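PDB 5HWK: glutathione-specific gamma-glutamylcyclotransferase from Saccharomyces cerevisiae S288c, which catalyses the cleavage of glutathione into 5-oxo-L-proline and the dipeptide Cys-Gly, acting on no other gamma-glutamyl peptide. Local coordinates for residues E109-N112 / V113-Q116. Numbering follows the deposited sequence.
Sequences EYLN and VREQ. With BEZ (benzoic acid), chain C; PO4 (phosphate ion), chain D.
Arg-114 sets CG between its backbone N and carbonyl carbon (chi1 60°) and bends at chi3, which swings the guanidinium back to Tyr-110; Gln-116, with CG opposite its own N (chi1 -175°) and extended beyond, lies over the Leu-111 carbonyl and reaches Asn-112. Arg-114 NE donates to Tyr-110 O at 3.2 Å, from above the carbonyl plane, while that oxygen lies within the guanidinium plane. A water joins Tyr-110 O to Arg-114 NH2, so two donors hold this carbonyl. Arg-114 N closes the turn on Leu-111 O (3.1 Å, nearly straight). Gln-116 NE2 donates a hydrogen bond to Asn-112 OD1 at 2.9 Å in the acceptor's carbonyl plane, although the two amides are turned 52° apart. Replacing Gln-116 by an alanine would probably leave Asn-112 OD1 without this donor and the Asn-112 amide freer to turn. This loop between strands 91-99 and 119-129 lines the pocket: Leu-111 CD2 lies 3.5 Å from C4 of the bound benzoic acid. OE1 of Glu-115, probably the catalytic proton acceptor, hydrogen-bonds to Ser-15 OG, as does Arg-114 NH1; Arg-114 NH2 hydrogen-bonds to Lys-19 O. This is consistent with Tyr-110 O, Ser-15 and Lys-19 together orienting an arginine that shares Ser-15 OG with the probable catalytic carboxylate.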
loop_
_atom_site.group_PDB
_atom_site.type_symbol
_atom_site.label_atom_id
_atom_site.label_comp_id
_atom_site.label_asym_id
_atom_site.label_seq_id
_atom_site.Cartn_x
_atom_site.Cartn_y
_atom_site.Cartn_z
ATOM N N GLU A 109 -4.313 -16.517 4.083
ATOM C CA GLU A 109 -3.585 -17.200 3.021
ATOM C C GLU A 109 -3.467 -16.379 1.740
ATOM O O GLU A 109 -2.974 -16.900 0.733
ATOM C CB GLU A 109 -4.207 -18.576 2.724
ATOM C CG GLU A 109 -4.192 -19.528 3.920
ATOM N N TYR A 110 -3.858 -15.094 1.750
ATOM C CA TYR A 110 -3.890 -14.329 0.508
ATOM C C TYR A 110 -2.521 -14.128 -0.093
ATOM O O TYR A 110 -2.431 -13.892 -1.295
ATOM C CB TYR A 110 -4.469 -12.936 0.755
ATOM C CG TYR A 110 -5.960 -12.896 0.905
ATOM C CD1 TYR A 110 -6.754 -14.005 0.580
ATOM C CD2 TYR A 110 -6.595 -11.733 1.337
ATOM C CE1 TYR A 110 -8.156 -13.945 0.707
ATOM C CE2 TYR A 110 -7.986 -11.673 1.475
ATOM C CZ TYR A 110 -8.749 -12.774 1.157
ATOM O OH TYR A 110 -10.106 -12.697 1.303
ATOM N N LEU A 111 -1.458 -14.177 0.701
ATOM C CA LEU A 111 -0.139 -13.938 0.118
ATOM C C LEU A 111 0.442 -15.164 -0.581
ATOM O O LEU A 111 1.521 -15.046 -1.185
ATOM C CB LEU A 111 0.860 -13.383 1.130
ATOM C CG LEU A 111 0.450 -12.043 1.757
ATOM C CD1 LEU A 111 1.639 -11.378 2.400
ATOM C CD2 LEU A 111 -0.173 -11.065 0.750
ATOM N N ASN A 112 -0.227 -16.322 -0.516
ATOM C CA ASN A 112 0.324 -17.545 -1.092
ATOM C C ASN A 112 0.500 -17.452 -2.605
ATOM O O ASN A 112 1.262 -18.244 -3.177
ATOM C CB ASN A 112 -0.563 -18.751 -0.767
ATOM C CG ASN A 112 -0.504 -19.140 0.685
ATOM O OD1 ASN A 112 0.305 -18.597 1.432
ATOM N ND2 ASN A 112 -1.351 -20.088 1.095
ATOM N N VAL A 113 -0.183 -16.512 -3.258
ATOM C CA VAL A 113 -0.138 -16.327 -4.703
ATOM C C VAL A 113 0.535 -15.023 -5.100
ATOM O O VAL A 113 0.427 -14.602 -6.275
ATOM C CB VAL A 113 -1.532 -16.399 -5.338
ATOM C CG1 VAL A 113 -2.138 -17.789 -5.153
ATOM C CG2 VAL A 113 -2.420 -15.270 -4.762
ATOM N N ARG A 114 1.213 -14.356 -4.174
ATOM C CA ARG A 114 1.796 -13.056 -4.498
ATOM C C ARG A 114 3.040 -12.821 -3.647
ATOM O O ARG A 114 3.636 -13.757 -3.111
ATOM C CB ARG A 114 0.754 -11.940 -4.381
ATOM C CG ARG A 114 0.175 -11.819 -3.003
ATOM C CD ARG A 114 -1.026 -10.867 -3.002
ATOM N NE ARG A 114 -2.267 -11.507 -3.447
ATOM C CZ ARG A 114 -3.044 -11.047 -4.421
ATOM N NH1 ARG A 114 -2.698 -9.951 -5.094
ATOM N NH2 ARG A 114 -4.186 -11.681 -4.705
ATOM N N GLU A 115 3.470 -11.563 -3.579
ATOM C CA GLU A 115 4.637 -11.208 -2.788
ATOM C C GLU A 115 4.334 -11.574 -1.337
ATOM O O GLU A 115 3.219 -11.338 -0.840
ATOM C CB GLU A 115 4.822 -9.695 -2.894
ATOM C CG GLU A 115 4.828 -9.189 -4.372
ATOM C CD GLU A 115 3.434 -9.069 -5.037
ATOM O OE1 GLU A 115 2.370 -8.768 -4.422
ATOM O OE2 GLU A 115 3.359 -9.255 -6.258
ATOM N N GLN A 116 5.309 -12.187 -0.661
ATOM C CA GLN A 116 4.974 -12.844 0.600
ATOM C C GLN A 116 6.108 -12.803 1.620
ATOM O O GLN A 116 5.845 -12.730 2.832
ATOM C CB GLN A 116 4.589 -14.312 0.329
ATOM C CG GLN A 116 4.116 -15.053 1.563
ATOM C CD GLN A 116 3.401 -16.363 1.232
ATOM O OE1 GLN A 116 3.784 -17.072 0.289
ATOM N NE2 GLN A 116 2.340 -16.678 1.995
HETATM C C BEZ C . -1.517 -5.361 -0.905
HETATM O O1 BEZ C . -1.933 -5.146 -2.011
HETATM O O2 BEZ C . -1.969 -4.656 0.003
HETATM C C1 BEZ C . -0.440 -6.370 -0.660
HETATM C C2 BEZ C . 0.155 -6.384 0.587
HETATM C C3 BEZ C . 1.213 -7.264 0.844
HETATM C C4 BEZ C . 1.610 -8.182 -0.113
HETATM C C5 BEZ C . 0.971 -8.184 -1.342
HETATM C C6 BEZ C . -0.047 -7.286 -1.648
HETATM P P PO4 D . 8.768 -12.169 -2.419
HETATM O O1 PO4 D . 10.171 -12.219 -1.822
HETATM O O2 PO4 D . 7.834 -13.083 -1.657
HETATM O O3 PO4 D . 8.817 -12.424 -3.933
HETATM O O4 PO4 D . 8.252 -10.698 -2.250
HETATM O O HOH W 1 -5.187 -13.621 -2.754
HETATM O O HOH W 2 3.166 -19.791 -0.867
#